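Local coordinates for protein homoserine dehydrogenase (Staphylococcus aureus M1064, PDB 4PG7) that catalyses the NAD(P)-dependent interconversion of aspartate semialdehyde and homoserine, a step of the aspartic acid pathway, at residues A[189-194]-A[251-257]; A[183-187]-A[297-301]; A[265-269]-A[294-298]. One frame throughout, in Å; residues are numbered along the deposited sequence.

Contact 1. Residues A[189-194]-A[251-257]; sequences MTKEQT and VTLTDIN
Leu253, Ile256 and Met189 make the apolar part of this helix-to-helix contact. The CD1 branch of Ile256 lies 3.6 Å from Met189 CB, and its CG2 packs beside Thr190, whose OG1 is bonded to Leu186 O of its own helix. Met189 runs straight as far as its sulfur and then bends (chi3 68°), which carries CE toward Val251 O. Leu253 sets its two methyls against different carbonyls at the end of 180-192: CD1 is 3.4 Å from Met189 O and CD2 is 3.5 Å from Gln193 O.

The polar part is a pair of amides lying nearly coplanar, 21° apart. Asn257 ND2 donates to Gln193 OE1 at 2.8 Å, and Gln193 NE2 returns a bond to Asn257 OD1 at 3.1 Å; each acceptor is met on a lone pair. Gln193 NE2 also donates to Thr190 O, which holds the amide back against its own helix.

Helix 253-262 starts with a capping box between Thr252 and Asp255. Thr252 also touches the bound lysine, and Lys439 of that pocket pairs with Asp255 OD2. Apolar packing flanked by a reciprocal amide pair thus ties the end of one helix to the start of the other.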
ATOM      1  N   MET A 189       6.470 -13.064 -21.349  1.00 30.22           N
ATOM      2  CA  MET A 189       7.644 -13.843 -21.707  1.00 30.67           C
ATOM      3  C   MET A 189       7.787 -14.994 -20.749  1.00 31.07           C
ATOM      4  O   MET A 189       8.007 -16.143 -21.147  1.00 33.18           O
ATOM      5  CB  MET A 189       8.910 -12.985 -21.668  1.00 30.21           C
ATOM      6  CG  MET A 189       8.994 -11.926 -22.743  1.00 30.40           C
ATOM      7  SD  MET A 189      10.422 -10.838 -22.568  1.00 29.97           S
ATOM      8  CE  MET A 189      11.729 -11.997 -22.934  1.00 29.33           C
ATOM      9  N   THR A 190       7.636 -14.680 -19.471  1.00 31.15           N
ATOM     10  CA  THR A 190       7.841 -15.653 -18.423  1.00 31.03           C
ATOM     11  C   THR A 190       6.771 -16.760 -18.431  1.00 34.18           C
ATOM     12  O   THR A 190       7.106 -17.944 -18.441  1.00 34.21           O
ATOM     13  CB  THR A 190       7.874 -14.973 -17.051  1.00 30.13           C
ATOM     14  OG1 THR A 190       8.900 -13.960 -17.038  1.00 28.42           O
ATOM     15  CG2 THR A 190       8.097 -16.010 -15.935  1.00 29.72           C
ATOM     16  N   LYS A 191       5.503 -16.372 -18.414  1.00 36.65           N
ATOM     17  CA  LYS A 191       4.413 -17.346 -18.281  1.00 40.09           C
ATOM     18  C   LYS A 191       4.157 -18.130 -19.563  1.00 39.87           C
ATOM     19  O   LYS A 191       3.872 -19.327 -19.502  1.00 37.49           O
ATOM     20  CB  LYS A 191       3.113 -16.663 -17.876  1.00 42.94           C
ATOM     21  CG  LYS A 191       3.138 -16.063 -16.491  1.00 47.87           C
ATOM     22  CD  LYS A 191       1.769 -15.480 -16.169  1.00 52.42           C
ATOM     23  CE  LYS A 191       1.843 -14.115 -15.506  1.00 50.61           C
ATOM     24  NZ  LYS A 191       0.624 -13.332 -15.871  1.00 49.30           N
ATOM     25  N   GLU A 192       4.264 -17.464 -20.709  1.00 38.77           N
ATOM     26  CA  GLU A 192       3.949 -18.099 -21.987  1.00 41.30           C
ATOM     27  C   GLU A 192       5.180 -18.515 -22.807  1.00 38.79           C
ATOM     28  O   GLU A 192       5.047 -19.119 -23.864  1.00 38.23           O
ATOM     29  CB  GLU A 192       3.010 -17.194 -22.782  1.00 45.69           C
ATOM     30  CG  GLU A 192       1.622 -17.180 -22.138  1.00 52.47           C
ATOM     31  CD  GLU A 192       0.650 -16.230 -22.795  1.00 60.51           C
ATOM     32  OE1 GLU A 192       0.617 -16.173 -24.045  1.00 67.34           O
ATOM     33  OE2 GLU A 192      -0.091 -15.543 -22.048  1.00 65.92           O
ATOM     34  N   GLN A 193       6.372 -18.242 -22.291  1.00 34.91           N
ATOM     35  CA  GLN A 193       7.618 -18.663 -22.921  1.00 34.81           C
ATOM     36  C   GLN A 193       7.762 -18.125 -24.333  1.00 36.21           C
ATOM     37  O   GLN A 193       8.020 -18.855 -25.270  1.00 35.73           O
ATOM     38  CB  GLN A 193       7.766 -20.194 -22.870  1.00 34.77           C
ATOM     39  CG  GLN A 193       7.887 -20.723 -21.453  1.00 34.84           C
ATOM     40  CD  GLN A 193       9.240 -20.385 -20.853  1.00 34.30           C
ATOM     41  OE1 GLN A 193      10.263 -20.801 -21.375  1.00 34.47           O
ATOM     42  NE2 GLN A 193       9.252 -19.599 -19.780  1.00 34.15           N
ATOM     43  N   THR A 194       7.596 -16.814 -24.465  1.00 38.08           N
ATOM     44  CA  THR A 194       7.748 -16.145 -25.744  1.00 37.73           C
ATOM     45  C   THR A 194       8.995 -15.301 -25.720  1.00 35.68           C
ATOM     46  O   THR A 194       9.489 -14.942 -24.652  1.00 36.08           O
ATOM     47  CB  THR A 194       6.518 -15.252 -26.043  1.00 39.87           C
ATOM     48  OG1 THR A 194       6.471 -14.163 -25.121  1.00 43.71           O
ATOM     49  CG2 THR A 194       5.242 -16.031 -25.886  1.00 41.94           C
ATOM     50  N   VAL A 251      16.330  -8.154 -22.589  1.00 29.39           N
ATOM     51  CA  VAL A 251      16.019  -9.330 -21.775  1.00 27.29           C
ATOM     52  C   VAL A 251      15.530 -10.459 -22.688  1.00 27.73           C
ATOM     53  O   VAL A 251      14.629 -10.257 -23.494  1.00 28.65           O
ATOM     54  CB  VAL A 251      14.938  -9.011 -20.704  1.00 26.98           C
ATOM     55  CG1 VAL A 251      14.568 -10.248 -19.905  1.00 25.72           C
ATOM     56  CG2 VAL A 251      15.431  -7.924 -19.762  1.00 27.05           C
ATOM     57  N   THR A 252      16.088 -11.656 -22.538  1.00 26.92           N
ATOM     58  CA  THR A 252      15.700 -12.780 -23.363  1.00 28.76           C
ATOM     59  C   THR A 252      15.034 -13.858 -22.535  1.00 28.85           C
ATOM     60  O   THR A 252      15.176 -13.900 -21.312  1.00 28.43           O
ATOM     61  CB  THR A 252      16.917 -13.456 -24.051  1.00 30.78           C
ATOM     62  OG1 THR A 252      17.790 -13.994 -23.049  1.00 31.18           O
ATOM     63  CG2 THR A 252      17.697 -12.458 -24.941  1.00 31.99           C
ATOM     64  N   LEU A 253      14.372 -14.778 -23.223  1.00 27.98           N
ATOM     65  CA  LEU A 253      13.758 -15.911 -22.584  1.00 30.36           C
ATOM     66  C   LEU A 253      14.796 -16.762 -21.861  1.00 29.87           C
ATOM     67  O   LEU A 253      14.528 -17.301 -20.783  1.00 30.93           O
ATOM     68  CB  LEU A 253      12.964 -16.697 -23.629  1.00 33.19           C
ATOM     69  CG  LEU A 253      12.048 -17.791 -23.128  1.00 35.04           C
ATOM     70  CD1 LEU A 253      11.052 -17.249 -22.126  1.00 34.87           C
ATOM     71  CD2 LEU A 253      11.360 -18.445 -24.333  1.00 37.30           C
ATOM     72  N   THR A 254      16.003 -16.833 -22.411  1.00 28.81           N
ATOM     73  CA  THR A 254      17.083 -17.510 -21.740  1.00 29.45           C
ATOM     74  C   THR A 254      17.393 -16.853 -20.386  1.00 28.17           C
ATOM     75  O   THR A 254      17.621 -17.552 -19.402  1.00 30.50           O
ATOM     76  CB  THR A 254      18.327 -17.559 -22.637  1.00 30.96           C
ATOM     77  OG1 THR A 254      17.974 -18.198 -23.873  1.00 34.35           O
ATOM     78  CG2 THR A 254      19.431 -18.321 -21.991  1.00 30.67           C
ATOM     79  N   ASP A 255      17.411 -15.524 -20.330  1.00 28.16           N
ATOM     80  CA  ASP A 255      17.670 -14.823 -19.057  1.00 27.56           C
ATOM     81  C   ASP A 255      16.610 -15.217 -18.065  1.00 25.64           C
ATOM     82  O   ASP A 255      16.912 -15.562 -16.950  1.00 24.83           O
ATOM     83  CB  ASP A 255      17.668 -13.308 -19.215  1.00 27.82           C
ATOM     84  CG  ASP A 255      18.808 -12.814 -20.061  1.00 29.45           C
ATOM     85  OD1 ASP A 255      19.962 -13.185 -19.785  1.00 27.96           O
ATOM     86  OD2 ASP A 255      18.554 -12.053 -21.012  1.00 31.10           O
ATOM     87  N   ILE A 256      15.360 -15.177 -18.508  1.00 25.87           N
ATOM     88  CA  ILE A 256      14.240 -15.512 -17.675  1.00 25.29           C
ATOM     89  C   ILE A 256      14.292 -16.944 -17.152  1.00 26.54           C
ATOM     90  O   ILE A 256      14.054 -17.185 -15.965  1.00 25.67           O
ATOM     91  CB  ILE A 256      12.921 -15.248 -18.425  1.00 26.56           C
ATOM     92  CG1 ILE A 256      12.684 -13.747 -18.447  1.00 26.59           C
ATOM     93  CG2 ILE A 256      11.760 -15.963 -17.751  1.00 27.61           C
ATOM     94  CD1 ILE A 256      11.603 -13.307 -19.377  1.00 27.71           C
ATOM     95  N   ASN A 257      14.595 -17.897 -18.026  1.00 27.64           N
ATOM     96  CA  ASN A 257      14.626 -19.312 -17.626  1.00 28.62           C
ATOM     97  C   ASN A 257      15.835 -19.685 -16.753  1.00 28.18           C
ATOM     98  O   ASN A 257      15.718 -20.499 -15.824  1.00 26.30           O
ATOM     99  CB  ASN A 257      14.505 -20.213 -18.856  1.00 28.74           C
ATOM    100  CG  ASN A 257      13.123 -20.122 -19.494  1.00 29.32           C
ATOM    101  OD1 ASN A 257      12.169 -19.722 -18.848  1.00 29.43           O
ATOM    102  ND2 ASN A 257      13.017 -20.474 -20.757  1.00 30.05           N
TER

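Contact 2. Residues A[183-187]-A[297-301]; sequences NFILS and VEDEY
Asn183 overlaps the loop 297-301 with its amide, and ND2 reaches two backbone carbonyls at once. The bond from Asn183 ND2 to Val297 O is 3.0 Å long, almost straight at 177°, and lies in the plane of the amide, although ND2 stands above the plane of that carbonyl. The second, from Asn183 ND2 to Asp299 O at 2.9 Å, is more bent (132°) and tilted from both planes. With CG anti to the backbone N (chi1 -158°), the amide is swung across the helix flank to where these oxygens converge.

One turn further along the helix, Ser187 uses its hydroxyl in both directions. Ser187 OG accepts from Asp299 N at 2.9 Å along a nearly linear path and gives its proton to Glu298 OE1 at 2.6 Å, meeting that oxygen on the anti side and well out of the carboxylate plane. The backbone here makes a type II' turn from Glu298 to Tyr301, closed by Tyr301 N to Glu298 O, with Asp299 at positive phi.

A water joins the two segments as well: it donates to Phe184 O at 3.0 Å and to Asp299 OD1 at 2.7 Å, while sitting over the centre of one face of the Phe184 ring. Asp299 OD1 is also paired with Lys191, one helical turn beyond Ser187. The hydroxyl of Tyr301 bonds to the backbone of Asp313 of the second subunit, so the loop links helix 180-192 to the dimer interface.

A non-regular loop is therefore met through its peptide and carboxylate groups by an amide, a hydroxyl and a water, with Val297 O shared with Lys267; Asn183 and Ser187 help to fix how the turn sits on the helix.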
ATOM      1  N   ASN A 183       6.259  -4.441 -17.385  1.00 23.85           N
ATOM      2  CA  ASN A 183       5.972  -5.552 -16.518  1.00 22.50           C
ATOM      3  C   ASN A 183       5.077  -6.561 -17.205  1.00 22.36           C
ATOM      4  O   ASN A 183       5.288  -7.773 -17.069  1.00 22.95           O
ATOM      5  CB  ASN A 183       5.331  -5.096 -15.220  1.00 22.07           C
ATOM      6  CG  ASN A 183       5.505  -6.116 -14.130  1.00 22.85           C
ATOM      7  OD1 ASN A 183       6.631  -6.596 -13.901  1.00 23.93           O
ATOM      8  ND2 ASN A 183       4.424  -6.465 -13.443  1.00 21.99           N
ATOM      9  N   PHE A 184       4.090  -6.078 -17.944  1.00 23.65           N
ATOM     10  CA  PHE A 184       3.214  -6.970 -18.729  1.00 24.80           C
ATOM     11  C   PHE A 184       4.034  -7.834 -19.679  1.00 25.24           C
ATOM     12  O   PHE A 184       3.840  -9.048 -19.774  1.00 24.22           O
ATOM     13  CB  PHE A 184       2.171  -6.174 -19.511  1.00 26.55           C
ATOM     14  CG  PHE A 184       1.227  -7.043 -20.315  1.00 27.91           C
ATOM     15  CD1 PHE A 184       0.029  -7.483 -19.777  1.00 30.99           C
ATOM     16  CD2 PHE A 184       1.558  -7.451 -21.596  1.00 29.75           C
ATOM     17  CE1 PHE A 184      -0.839  -8.323 -20.514  1.00 31.24           C
ATOM     18  CE2 PHE A 184       0.715  -8.278 -22.335  1.00 30.84           C
ATOM     19  CZ  PHE A 184      -0.482  -8.724 -21.783  1.00 30.67           C
ATOM     20  N   ILE A 185       4.974  -7.203 -20.378  1.00 25.94           N
ATOM     21  CA  ILE A 185       5.793  -7.916 -21.348  1.00 24.74           C
ATOM     22  C   ILE A 185       6.627  -8.983 -20.670  1.00 25.07           C
ATOM     23  O   ILE A 185       6.700 -10.133 -21.146  1.00 24.01           O
ATOM     24  CB  ILE A 185       6.673  -6.917 -22.137  1.00 25.47           C
ATOM     25  CG1 ILE A 185       5.787  -6.107 -23.079  1.00 26.97           C
ATOM     26  CG2 ILE A 185       7.758  -7.637 -22.922  1.00 24.70           C
ATOM     27  CD1 ILE A 185       6.414  -4.843 -23.628  1.00 27.71           C
ATOM     28  N   LEU A 186       7.279  -8.622 -19.551  1.00 24.66           N
ATOM     29  CA  LEU A 186       8.095  -9.612 -18.832  1.00 23.93           C
ATOM     30  C   LEU A 186       7.254 -10.792 -18.301  1.00 24.44           C
ATOM     31  O   LEU A 186       7.701 -11.933 -18.327  1.00 24.29           O
ATOM     32  CB  LEU A 186       8.902  -8.958 -17.723  1.00 23.68           C
ATOM     33  CG  LEU A 186      10.021  -8.010 -18.175  1.00 23.97           C
ATOM     34  CD1 LEU A 186      10.647  -7.320 -16.982  1.00 25.13           C
ATOM     35  CD2 LEU A 186      11.071  -8.751 -18.952  1.00 24.29           C
ATOM     36  N   SER A 187       6.052 -10.504 -17.814  1.00 24.63           N
ATOM     37  CA  SER A 187       5.129 -11.554 -17.361  1.00 24.96           C
ATOM     38  C   SER A 187       4.745 -12.491 -18.505  1.00 26.44           C
ATOM     39  O   SER A 187       4.712 -13.696 -18.342  1.00 25.12           O
ATOM     40  CB  SER A 187       3.869 -10.942 -16.744  1.00 24.57           C
ATOM     41  OG  SER A 187       4.194 -10.262 -15.542  1.00 25.49           O
ATOM     42  N   VAL A 297       4.294  -9.534  -8.377  1.00 23.25           N
ATOM     43  CA  VAL A 297       3.587  -8.456  -9.046  1.00 24.43           C
ATOM     44  C   VAL A 297       3.662  -8.645 -10.573  1.00 24.84           C
ATOM     45  O   VAL A 297       4.726  -8.471 -11.185  1.00 25.36           O
ATOM     46  CB  VAL A 297       4.180  -7.105  -8.636  1.00 24.30           C
ATOM     47  CG1 VAL A 297       3.486  -5.959  -9.347  1.00 23.43           C
ATOM     48  CG2 VAL A 297       4.060  -6.932  -7.124  1.00 26.61           C
ATOM     49  N   GLU A 298       2.534  -9.024 -11.163  1.00 24.50           N
ATOM     50  CA  GLU A 298       2.472  -9.509 -12.547  1.00 25.79           C
ATOM     51  C   GLU A 298       1.646  -8.611 -13.437  1.00 24.88           C
ATOM     52  O   GLU A 298       0.880  -7.754 -12.965  1.00 24.51           O
ATOM     53  CB  GLU A 298       1.863 -10.930 -12.598  1.00 26.69           C
ATOM     54  CG  GLU A 298       2.681 -12.012 -11.900  1.00 27.97           C
ATOM     55  CD  GLU A 298       4.138 -12.108 -12.378  1.00 30.07           C
ATOM     56  OE1 GLU A 298       4.437 -11.971 -13.586  1.00 32.26           O
ATOM     57  OE2 GLU A 298       5.016 -12.321 -11.531  1.00 33.57           O
ATOM     58  N   ASP A 299       1.836  -8.800 -14.735  1.00 24.80           N
ATOM     59  CA  ASP A 299       1.063  -8.128 -15.766  1.00 26.75           C
ATOM     60  C   ASP A 299       1.209  -6.622 -15.664  1.00 25.49           C
ATOM     61  O   ASP A 299       2.297  -6.143 -15.378  1.00 25.23           O
ATOM     62  CB  ASP A 299      -0.386  -8.622 -15.712  1.00 27.42           C
ATOM     63  CG  ASP A 299      -0.460 -10.131 -15.823  1.00 30.06           C
ATOM     64  OD1 ASP A 299       0.374 -10.727 -16.551  1.00 30.99           O
ATOM     65  OD2 ASP A 299      -1.330 -10.741 -15.181  1.00 33.65           O
ATOM     66  N   GLU A 300       0.127  -5.882 -15.818  1.00 25.15           N
ATOM     67  CA  GLU A 300       0.189  -4.427 -15.805  1.00 27.76           C
ATOM     68  C   GLU A 300       0.166  -3.813 -14.405  1.00 27.57           C
ATOM     69  O   GLU A 300       0.153  -2.600 -14.269  1.00 27.29           O
ATOM     70  CB  GLU A 300      -0.927  -3.828 -16.672  1.00 30.19           C
ATOM     71  CG  GLU A 300      -2.344  -3.859 -16.094  1.00 31.82           C
ATOM     72  CD  GLU A 300      -3.105  -5.147 -16.351  1.00 33.96           C
ATOM     73  OE1 GLU A 300      -2.486  -6.224 -16.574  1.00 33.32           O
ATOM     74  OE2 GLU A 300      -4.352  -5.092 -16.293  1.00 34.51           O
ATOM     75  N   TYR A 301       0.168  -4.632 -13.364  1.00 26.98           N
ATOM     76  CA  TYR A 301       0.170  -4.092 -12.000  1.00 27.35           C
ATOM     77  C   TYR A 301       1.515  -3.470 -11.670  1.00 26.35           C
ATOM     78  O   TYR A 301       2.533  -3.850 -12.232  1.00 26.65           O
ATOM     79  CB  TYR A 301      -0.215  -5.155 -10.978  1.00 27.78           C
ATOM     80  CG  TYR A 301      -1.705  -5.342 -10.886  1.00 28.69           C
ATOM     81  CD1 TYR A 301      -2.432  -4.683  -9.921  1.00 29.98           C
ATOM     82  CD2 TYR A 301      -2.396  -6.157 -11.781  1.00 30.70           C
ATOM     83  CE1 TYR A 301      -3.798  -4.827  -9.825  1.00 31.21           C
ATOM     84  CE2 TYR A 301      -3.782  -6.309 -11.686  1.00 30.50           C
ATOM     85  CZ  TYR A 301      -4.472  -5.632 -10.708  1.00 32.03           C
ATOM     86  OH  TYR A 301      -5.842  -5.747 -10.557  1.00 33.52           O
TER
HETATM   87  O   HOH W   1       1.469 -10.789 -19.042  1.00 37.43           O

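Contact 3. Residues A[265-269]-A[294-298]; sequences KIKLI and LAAVE
Two lysines of strand 264-275 converge on one loop by different torsions: Lys265 is extended beyond CG, all its later torsions near 180°, whereas Lys267 folds at chi2 (-74°) before running straight to its ammonium. The kink lets two lysines two residues apart on the same side of the strand bring their nitrogens to the same carboxylate oxygen. Lys265 NZ lies 2.8 Å and Lys267 NZ 2.9 Å from Glu298 OE2, both as salt bridges and both from outside the carboxylate plane, on opposite faces. Glu298 is itself bent at chi2, which turns the carboxylate back toward the strand; its other oxygen is held by Ser187.

Backbone carbonyls of the loop complete the grip on the ammonium groups. Lys265 NZ donates to Ala295 O at 2.9 Å, and Lys267 NZ to Val297 O at 2.7 Å, each coming from above the carbonyl plane. A further bond from Lys267 NZ to Ala295 O is weak. Val297 O also accepts from Asn183, which packs on Lys267.

Further along the strand the polar cluster gives way to an apolar touch, where CD1 of Ile269 meets CD1 of Leu294 at 4.1 Å. The strand pairs with 278-289, its direct neighbour along the sheet, and Ile177 of strand 171-177 packs on Lys267 and Ile269. Across the dimer, Gln293 of the second subunit packs on Val297.

What results is a salt-bridge network whose Lys267 is buried while Lys265 and Glu298 are partly exposed. Two lysines to one carboxylate would leave a local excess of positive charge, which the carbonyls of Ala295 and Val297 probably help to offset, and two cations on one oxygen would favour the ionised form of Glu298.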
ATOM      1  N   LYS A 265      12.802 -14.238 -10.436  1.00 23.21           N
ATOM      2  CA  LYS A 265      12.088 -13.664 -11.553  1.00 24.59           C
ATOM      3  C   LYS A 265      12.878 -12.467 -12.058  1.00 24.56           C
ATOM      4  O   LYS A 265      13.741 -11.951 -11.351  1.00 26.70           O
ATOM      5  CB  LYS A 265      10.716 -13.187 -11.099  1.00 26.91           C
ATOM      6  CG  LYS A 265       9.787 -14.335 -10.748  1.00 29.53           C
ATOM      7  CD  LYS A 265       8.371 -13.836 -10.695  1.00 33.40           C
ATOM      8  CE  LYS A 265       7.375 -14.966 -10.661  1.00 36.08           C
ATOM      9  NZ  LYS A 265       6.094 -14.450 -10.116  1.00 33.21           N
ATOM     10  N   ILE A 266      12.568 -11.999 -13.251  1.00 22.64           N
ATOM     11  CA  ILE A 266      13.157 -10.762 -13.756  1.00 21.89           C
ATOM     12  C   ILE A 266      12.071  -9.689 -13.819  1.00 21.61           C
ATOM     13  O   ILE A 266      11.006  -9.928 -14.370  1.00 22.52           O
ATOM     14  CB  ILE A 266      13.819 -10.992 -15.124  1.00 21.89           C
ATOM     15  CG1 ILE A 266      14.950 -12.011 -14.983  1.00 22.97           C
ATOM     16  CG2 ILE A 266      14.394  -9.685 -15.676  1.00 23.26           C
ATOM     17  CD1 ILE A 266      15.811 -12.209 -16.200  1.00 24.18           C
ATOM     18  N   LYS A 267      12.339  -8.524 -13.255  1.00 21.46           N
ATOM     19  CA  LYS A 267      11.425  -7.378 -13.305  1.00 22.67           C
ATOM     20  C   LYS A 267      12.233  -6.171 -13.724  1.00 22.98           C
ATOM     21  O   LYS A 267      13.449  -6.117 -13.483  1.00 23.42           O
ATOM     22  CB  LYS A 267      10.788  -7.089 -11.921  1.00 22.22           C
ATOM     23  CG  LYS A 267      10.107  -8.293 -11.263  1.00 22.84           C
ATOM     24  CD  LYS A 267       8.785  -8.623 -11.924  1.00 23.03           C
ATOM     25  CE  LYS A 267       8.116  -9.795 -11.237  1.00 25.55           C
ATOM     26  NZ  LYS A 267       6.807 -10.086 -11.862  1.00 27.40           N
ATOM     27  N   LEU A 268      11.564  -5.191 -14.325  1.00 23.45           N
ATOM     28  CA  LEU A 268      12.162  -3.881 -14.510  1.00 24.12           C
ATOM     29  C   LEU A 268      11.924  -3.120 -13.218  1.00 24.47           C
ATOM     30  O   LEU A 268      10.768  -2.793 -12.889  1.00 25.91           O
ATOM     31  CB  LEU A 268      11.566  -3.135 -15.686  1.00 24.19           C
ATOM     32  CG  LEU A 268      12.230  -1.772 -15.987  1.00 24.63           C
ATOM     33  CD1 LEU A 268      13.612  -1.976 -16.577  1.00 25.59           C
ATOM     34  CD2 LEU A 268      11.386  -0.939 -16.929  1.00 24.80           C
ATOM     35  N   ILE A 269      13.001  -2.852 -12.490  1.00 23.66           N
ATOM     36  CA  ILE A 269      12.937  -2.226 -11.168  1.00 24.96           C
ATOM     37  C   ILE A 269      13.498  -0.805 -11.198  1.00 25.50           C
ATOM     38  O   ILE A 269      14.593  -0.572 -11.715  1.00 25.73           O
ATOM     39  CB  ILE A 269      13.731  -3.035 -10.154  1.00 26.04           C
ATOM     40  CG1 ILE A 269      13.120  -4.447  -9.979  1.00 25.33           C
ATOM     41  CG2 ILE A 269      13.827  -2.332  -8.788  1.00 27.50           C
ATOM     42  CD1 ILE A 269      11.756  -4.463  -9.373  1.00 25.74           C
ATOM     43  N   LEU A 294       7.739  -8.337  -4.244  1.00 27.91           N
ATOM     44  CA  LEU A 294       7.772  -7.805  -5.602  1.00 27.54           C
ATOM     45  C   LEU A 294       7.753  -8.852  -6.680  1.00 27.39           C
ATOM     46  O   LEU A 294       7.298  -8.575  -7.795  1.00 30.59           O
ATOM     47  CB  LEU A 294       8.974  -6.894  -5.840  1.00 28.02           C
ATOM     48  CG  LEU A 294       8.884  -5.472  -5.348  1.00 28.27           C
ATOM     49  CD1 LEU A 294      10.204  -4.769  -5.624  1.00 29.49           C
ATOM     50  CD2 LEU A 294       7.738  -4.705  -5.974  1.00 27.63           C
ATOM     51  N   ALA A 295       8.272 -10.044  -6.384  1.00 26.40           N
ATOM     52  CA  ALA A 295       8.355 -11.070  -7.379  1.00 26.54           C
ATOM     53  C   ALA A 295       6.965 -11.446  -7.894  1.00 27.24           C
ATOM     54  O   ALA A 295       6.839 -11.909  -9.023  1.00 28.33           O
ATOM     55  CB  ALA A 295       9.071 -12.301  -6.844  1.00 26.30           C
ATOM     56  N   ALA A 296       5.939 -11.279  -7.064  1.00 27.63           N
ATOM     57  CA  ALA A 296       4.587 -11.757  -7.391  1.00 27.03           C
ATOM     58  C   ALA A 296       3.755 -10.728  -8.165  1.00 24.36           C
ATOM     59  O   ALA A 296       2.667 -11.045  -8.607  1.00 23.62           O
ATOM     60  CB  ALA A 296       3.849 -12.132  -6.120  1.00 29.18           C
ATOM     61  N   VAL A 297       4.294  -9.534  -8.377  1.00 23.25           N
ATOM     62  CA  VAL A 297       3.587  -8.456  -9.046  1.00 24.43           C
ATOM     63  C   VAL A 297       3.662  -8.645 -10.573  1.00 24.84           C
ATOM     64  O   VAL A 297       4.726  -8.471 -11.185  1.00 25.36           O
ATOM     65  CB  VAL A 297       4.180  -7.105  -8.636  1.00 24.30           C
ATOM     66  CG1 VAL A 297       3.486  -5.959  -9.347  1.00 23.43           C
ATOM     67  CG2 VAL A 297       4.060  -6.932  -7.124  1.00 26.61           C
ATOM     68  N   GLU A 298       2.534  -9.024 -11.163  1.00 24.50           N
ATOM     69  CA  GLU A 298       2.472  -9.509 -12.547  1.00 25.79           C
ATOM     70  C   GLU A 298       1.646  -8.611 -13.437  1.00 24.88           C
ATOM     71  O   GLU A 298       0.880  -7.754 -12.965  1.00 24.51           O
ATOM     72  CB  GLU A 298       1.863 -10.930 -12.598  1.00 26.69           C
ATOM     73  CG  GLU A 298       2.681 -12.012 -11.900  1.00 27.97           C
ATOM     74  CD  GLU A 298       4.138 -12.108 -12.378  1.00 30.07           C
ATOM     75  OE1 GLU A 298       4.437 -11.971 -13.586  1.00 32.26           O
ATOM     76  OE2 GLU A 298       5.016 -12.321 -11.531  1.00 33.57           O
TER

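Overall arrangement
Contact 3 is buried, contacts 1 and 2 only partly so. Helix 180-192 serves both 1 and 2: its final turn meets helix 253-262, and an earlier part faces the loop before strand 302-308. Contacts 2 and 3 share Val297 and Glu298, so one loop is gripped from a helix and from a strand, and both reach the second subunit. Lys191, on the side of the helix facing away from 251-257, pairs with Asp299 of contact 2. The chemistry changes with place: apolar packing and paired amides beside the lysine pocket, amide and hydroxyl groups of the helix on peptide and carboxylate groups of the turn, and a two-lysine salt-bridge network in contact 3.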